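Local coordinates for protein flavin-containing monooxygenase (Allium sativum, PDB 6WPU) that probably uses bound flavin-adenine dinucleotide to oxygenate the sulfur atom of S-allyl-L-cysteine, at residues G307-D312 / V323-L328; L327-L332 / I362-K367. All coordinates share one frame; numbering follows the deposited sequence.

Contact 1: G307-D312 / V323-L328. With SO4 (sulfate ion), chain E.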
loop_
_atom_site.group_PDB
_atom_site.type_symbol
_atom_site.label_atom_id
_atom_site.label_comp_id
_atom_site.label_asym_id
_atom_site.label_seq_id
_atom_site.Cartn_x
_atom_site.Cartn_y
_atom_site.Cartn_z
ATOM N N GLY A 307 -11.766 -9.725 19.469
ATOM C CA GLY A 307 -12.669 -8.721 18.954
ATOM C C GLY A 307 -12.282 -7.287 19.238
ATOM O O GLY A 307 -12.973 -6.375 18.759
ATOM N N ILE A 308 -11.206 -7.053 19.996
ATOM C CA ILE A 308 -10.772 -5.688 20.281
ATOM C C ILE A 308 -10.406 -4.962 18.991
ATOM O O ILE A 308 -10.688 -3.769 18.830
ATOM C CB ILE A 308 -9.596 -5.698 21.279
ATOM C CG1 ILE A 308 -10.079 -6.131 22.661
ATOM C CG2 ILE A 308 -8.937 -4.319 21.368
ATOM C CD1 ILE A 308 -8.951 -6.294 23.651
ATOM N N VAL A 309 -9.758 -5.656 18.062
ATOM C CA VAL A 309 -9.469 -5.108 16.745
ATOM C C VAL A 309 -10.317 -5.865 15.735
ATOM O O VAL A 309 -10.229 -7.096 15.646
ATOM C CB VAL A 309 -7.979 -5.210 16.388
ATOM C CG1 VAL A 309 -7.748 -4.709 14.959
ATOM C CG2 VAL A 309 -7.136 -4.425 17.382
ATOM N N THR A 310 -11.140 -5.135 14.983
ATOM C CA THR A 310 -11.895 -5.705 13.873
ATOM C C THR A 310 -11.560 -4.984 12.574
ATOM O O THR A 310 -10.991 -3.885 12.568
ATOM C CB THR A 310 -13.416 -5.627 14.093
ATOM O OG1 THR A 310 -13.806 -4.257 14.227
ATOM C CG2 THR A 310 -13.851 -6.413 15.324
ATOM N N VAL A 311 -11.925 -5.630 11.468
ATOM C CA VAL A 311 -11.879 -5.041 10.132
ATOM C C VAL A 311 -13.301 -5.057 9.605
ATOM O O VAL A 311 -13.912 -6.127 9.512
ATOM C CB VAL A 311 -10.937 -5.812 9.192
ATOM C CG1 VAL A 311 -11.020 -5.264 7.764
ATOM C CG2 VAL A 311 -9.516 -5.745 9.705
ATOM N N ASP A 312 -13.841 -3.879 9.290
ATOM C CA ASP A 312 -15.231 -3.754 8.855
ATOM C C ASP A 312 -15.285 -2.762 7.705
ATOM O O ASP A 312 -15.175 -1.552 7.931
ATOM C CB ASP A 312 -16.129 -3.303 10.007
ATOM C CG ASP A 312 -17.576 -3.050 9.570
ATOM O OD1 ASP A 312 -18.040 -3.694 8.594
ATOM O OD2 ASP A 312 -18.247 -2.201 10.209
ATOM N N VAL A 323 -2.860 3.692 14.318
ATOM C CA VAL A 323 -1.692 2.918 14.718
ATOM C C VAL A 323 -1.986 2.004 15.905
ATOM O O VAL A 323 -1.695 0.804 15.853
ATOM C CB VAL A 323 -0.507 3.860 15.027
ATOM C CG1 VAL A 323 0.620 3.114 15.763
ATOM C CG2 VAL A 323 0.032 4.455 13.740
ATOM N N PHE A 324 -2.540 2.569 16.987
ATOM C CA PHE A 324 -2.615 1.927 18.302
ATOM C C PHE A 324 -4.039 1.517 18.653
ATOM O O PHE A 324 -4.899 2.393 18.815
ATOM C CB PHE A 324 -2.097 2.875 19.388
ATOM C CG PHE A 324 -0.610 3.008 19.451
ATOM C CD1 PHE A 324 0.189 1.937 19.846
ATOM C CD2 PHE A 324 -0.002 4.224 19.176
ATOM C CE1 PHE A 324 1.579 2.070 19.938
ATOM C CE2 PHE A 324 1.386 4.369 19.275
ATOM C CZ PHE A 324 2.177 3.282 19.659
ATOM N N PRO A 325 -4.328 0.237 18.849
ATOM C CA PRO A 325 -5.602 -0.148 19.482
ATOM C C PRO A 325 -5.649 0.361 20.910
ATOM O O PRO A 325 -4.799 -0.020 21.731
ATOM C CB PRO A 325 -5.577 -1.686 19.443
ATOM C CG PRO A 325 -4.503 -2.049 18.442
ATOM C CD PRO A 325 -3.497 -0.921 18.495
ATOM N N PRO A 326 -6.613 1.233 21.246
ATOM C CA PRO A 326 -6.579 1.887 22.567
ATOM C C PRO A 326 -6.484 0.915 23.728
ATOM O O PRO A 326 -5.699 1.152 24.651
ATOM C CB PRO A 326 -7.889 2.683 22.594
ATOM C CG PRO A 326 -8.165 2.985 21.137
ATOM C CD PRO A 326 -7.716 1.742 20.405
ATOM N N LEU A 327 -7.232 -0.191 23.693
ATOM C CA LEU A 327 -7.213 -1.124 24.813
ATOM C C LEU A 327 -5.923 -1.930 24.894
ATOM O O LEU A 327 -5.616 -2.456 25.961
ATOM C CB LEU A 327 -8.406 -2.072 24.729
ATOM C CG LEU A 327 -9.731 -1.386 25.041
ATOM C CD1 LEU A 327 -10.892 -2.370 24.995
ATOM C CD2 LEU A 327 -9.631 -0.689 26.395
ATOM N N LEU A 328 -5.162 -2.035 23.806
ATOM C CA LEU A 328 -3.970 -2.868 23.759
ATOM C C LEU A 328 -2.698 -2.059 23.537
ATOM O O LEU A 328 -1.649 -2.643 23.254
ATOM C CB LEU A 328 -4.106 -3.920 22.655
ATOM C CG LEU A 328 -5.289 -4.882 22.744
ATOM C CD1 LEU A 328 -5.411 -5.681 21.453
ATOM C CD2 LEU A 328 -5.103 -5.799 23.932
HETATM S S SO4 E . -10.283 -12.708 17.279
HETATM O O1 SO4 E . -11.740 -12.752 17.147
HETATM O O2 SO4 E . -9.698 -13.482 16.179
HETATM O O3 SO4 E . -9.872 -13.283 18.571
HETATM O O4 SO4 E . -9.837 -11.313 17.202
#
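Ile308 and Leu328 meet tip to tip where the lead-in to a small β-hairpin, strands 310-312 and 315-317, packs on the loop that later enters strand 332-334, an outermost strand of the five-stranded parallel sheet in this Rossmann-type flavoprotein. The join is made by aliphatic side chains alone, with no hydrogen bond crossing between the segments. Two branches of the isoleucine face two of the leucine. With chi1 at -70°, Ile308 swings CG2 opposite the backbone N, and this methyl lies 3.8 Å from Leu328 CD1. The other arm runs out extended through CG1 (chi2 174°), which carries Ile308 CD1 to 3.9 Å from Leu328 CD2. Leu328 CG sits between, close to both isoleucine methyls. An alanine in place of Leu328 would remove CG and both methyls and is likely to leave Ile308 CG2 and CD1 facing a gap, with the isoleucine side chain less firmly fixed. Leu327 adds a looser touch at the flank, its CB 4.1 Å from Ile308 CG2.

One residue on, the Val309 side chain slants across the Pro325 ring, Val309 CG2 resting 3.7 Å from Pro325 CG and nearly as close to its CB. The proline ring is buried, and Leu319, Leu332 and Phe334 also touch it, so the valine methyl meets the margin of a larger apolar cluster. A local turn sets up the leucine's approach, Leu328 N donating to Pro325 O at 2.9 Å. On the side of 307-312, Val309 N is hydrogen-bonded to Thr305 OG1, just ahead of the segment. Just before Ile308 the chain holds a sulfate, probably from the crystallisation liquor, which Asn304, Thr305 and Asn306 also bind; the Gly307 bond is weak, its N lying 3.4 Å from sulfate O4.

Contact 2: L327-L332 / I362-K367. With SO4 (sulfate ion), chain F.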
loop_
_atom_site.group_PDB
_atom_site.type_symbol
_atom_site.label_atom_id
_atom_site.label_comp_id
_atom_site.label_asym_id
_atom_site.label_seq_id
_atom_site.Cartn_x
_atom_site.Cartn_y
_atom_site.Cartn_z
ATOM N N LEU A 327 -7.232 -0.191 23.693
ATOM C CA LEU A 327 -7.213 -1.124 24.813
ATOM C C LEU A 327 -5.923 -1.930 24.894
ATOM O O LEU A 327 -5.616 -2.456 25.961
ATOM C CB LEU A 327 -8.406 -2.072 24.729
ATOM C CG LEU A 327 -9.731 -1.386 25.041
ATOM C CD1 LEU A 327 -10.892 -2.370 24.995
ATOM C CD2 LEU A 327 -9.631 -0.689 26.395
ATOM N N LEU A 328 -5.162 -2.035 23.806
ATOM C CA LEU A 328 -3.970 -2.868 23.759
ATOM C C LEU A 328 -2.698 -2.059 23.537
ATOM O O LEU A 328 -1.649 -2.643 23.254
ATOM C CB LEU A 328 -4.106 -3.920 22.655
ATOM C CG LEU A 328 -5.289 -4.882 22.744
ATOM C CD1 LEU A 328 -5.411 -5.681 21.453
ATOM C CD2 LEU A 328 -5.103 -5.799 23.932
ATOM N N ALA A 329 -2.765 -0.738 23.647
ATOM C CA ALA A 329 -1.620 0.120 23.373
ATOM C C ALA A 329 -0.747 0.234 24.615
ATOM O O ALA A 329 -1.274 0.307 25.728
ATOM C CB ALA A 329 -2.077 1.515 22.950
ATOM N N PRO A 330 0.588 0.287 24.464
ATOM C CA PRO A 330 1.317 0.271 23.190
ATOM C C PRO A 330 1.851 -1.098 22.755
ATOM O O PRO A 330 2.637 -1.159 21.810
ATOM C CB PRO A 330 2.487 1.198 23.471
ATOM C CG PRO A 330 2.829 0.877 24.946
ATOM C CD PRO A 330 1.483 0.601 25.604
ATOM N N SER A 331 1.447 -2.177 23.433
ATOM C CA SER A 331 2.021 -3.484 23.133
ATOM C C SER A 331 1.569 -4.023 21.770
ATOM O O SER A 331 2.186 -4.950 21.234
ATOM C CB SER A 331 1.682 -4.468 24.268
ATOM O OG SER A 331 0.324 -4.871 24.239
ATOM N N LEU A 332 0.515 -3.471 21.181
ATOM C CA LEU A 332 0.159 -3.847 19.820
ATOM C C LEU A 332 0.023 -2.571 19.004
ATOM O O LEU A 332 -0.598 -1.606 19.459
ATOM C CB LEU A 332 -1.127 -4.680 19.786
ATOM C CG LEU A 332 -1.584 -5.106 18.383
ATOM C CD1 LEU A 332 -0.614 -6.124 17.768
ATOM C CD2 LEU A 332 -2.996 -5.659 18.426
ATOM N N ILE A 362 8.406 9.109 25.167
ATOM C CA ILE A 362 7.205 9.924 25.069
ATOM C C ILE A 362 6.029 9.095 25.562
ATOM O O ILE A 362 6.109 7.873 25.701
ATOM C CB ILE A 362 6.944 10.448 23.635
ATOM C CG1 ILE A 362 6.639 9.312 22.677
ATOM C CG2 ILE A 362 8.122 11.276 23.106
ATOM C CD1 ILE A 362 6.432 9.817 21.275
ATOM N N SER A 363 4.926 9.777 25.824
ATOM C CA SER A 363 3.755 9.151 26.405
ATOM C C SER A 363 2.601 9.122 25.408
ATOM O O SER A 363 2.534 9.922 24.472
ATOM C CB SER A 363 3.334 9.894 27.676
ATOM O OG SER A 363 2.367 9.159 28.400
ATOM N N LEU A 364 1.700 8.171 25.611
ATOM C CA LEU A 364 0.392 8.117 24.973
ATOM C C LEU A 364 -0.660 8.692 25.916
ATOM O O LEU A 364 -0.430 8.784 27.122
ATOM C CB LEU A 364 0.040 6.670 24.611
ATOM C CG LEU A 364 0.776 6.044 23.426
ATOM C CD1 LEU A 364 0.450 4.550 23.280
ATOM C CD2 LEU A 364 0.427 6.802 22.135
ATOM N N PRO A 365 -1.830 9.110 25.410
ATOM C CA PRO A 365 -2.916 9.493 26.326
ATOM C C PRO A 365 -3.424 8.280 27.091
ATOM O O PRO A 365 -2.979 7.158 26.828
ATOM C CB PRO A 365 -4.003 10.049 25.387
ATOM C CG PRO A 365 -3.341 10.256 24.071
ATOM C CD PRO A 365 -2.238 9.235 24.000
ATOM N N THR A 366 -4.371 8.471 28.007
ATOM C CA THR A 366 -5.005 7.318 28.631
ATOM C C THR A 366 -5.814 6.530 27.600
ATOM O O THR A 366 -6.167 7.028 26.528
ATOM C CB THR A 366 -5.925 7.747 29.776
ATOM O OG1 THR A 366 -7.094 8.375 29.241
ATOM C CG2 THR A 366 -5.222 8.716 30.721
ATOM N N LYS A 367 -6.109 5.274 27.943
ATOM C CA LYS A 367 -6.927 4.439 27.069
ATOM C C LYS A 367 -8.253 5.111 26.751
ATOM O O LYS A 367 -8.720 5.075 25.604
ATOM C CB LYS A 367 -7.173 3.078 27.713
ATOM C CG LYS A 367 -5.943 2.199 27.809
ATOM C CD LYS A 367 -6.287 0.852 28.419
ATOM C CE LYS A 367 -5.046 -0.029 28.559
ATOM N NZ LYS A 367 -4.202 0.397 29.714
HETATM S S SO4 F . -5.055 4.169 31.457
HETATM O O1 SO4 F . -6.399 4.042 30.904
HETATM O O2 SO4 F . -4.158 4.776 30.480
HETATM O O3 SO4 F . -5.106 5.036 32.632
HETATM O O4 SO4 F . -4.567 2.832 31.817
#
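Leu364 points its CD1 methyl into the angle between Ala329 and Pro330, 4.0 Å from Ala329 CB and 3.9 Å from Pro330 CB. The peptide bond before Pro330 is cis, and the single leucine methyl touches the β-carbons on both sides of it. Trp353 and Val357 of helix 343-358 also touch Leu364, so the small apolar patch lies against that helix.

Farther along, where the segments run roughly antiparallel (163° between their directions), Lys367 lies alongside Leu327. Its chain is extended to CE, which passes 3.6 Å from Leu327 O, while Lys367 CD and Leu327 CD2 meet loosely at 4.2 Å. The lysine then bends at its last torsion (chi4 76°), bringing NZ round to a weak bond of 3.2 Å with O4 of a sulfate. The same anion receives the backbone N of Lys367 at both O1 and O2. Thr366 stands at the N-cap of helix 367-383, its side chain capping a backbone N beyond it, and its own N bonds to Glu369 OE1, consistent with a capping box.

The apolar half therefore relies on shape. At the polar half, the amino group and the positive end of the helix dipole would together favour an anion, here a sulfate probably supplied by the crystallisation liquor.

Contacts 1 and 2 overlap on the loop 323-332, sharing Leu327 and Leu328, with centres about 12 Å apart. The leucines divide the work: Leu328 serves contact 1, whereas Leu327 takes part in both. Pro326 O lies 3.3 Å from Lys367 CG, and Phe324 CE1 lies 3.7 Å from Pro330 CA, binding the two into continuous packing. The loop thus has the hairpin approach at one flank and the start of helix 367-383 at another before entering strand 332-334, whose parallel sheet also holds strand 24-28, which leads into a probable FAD-binding GxGxxG turn.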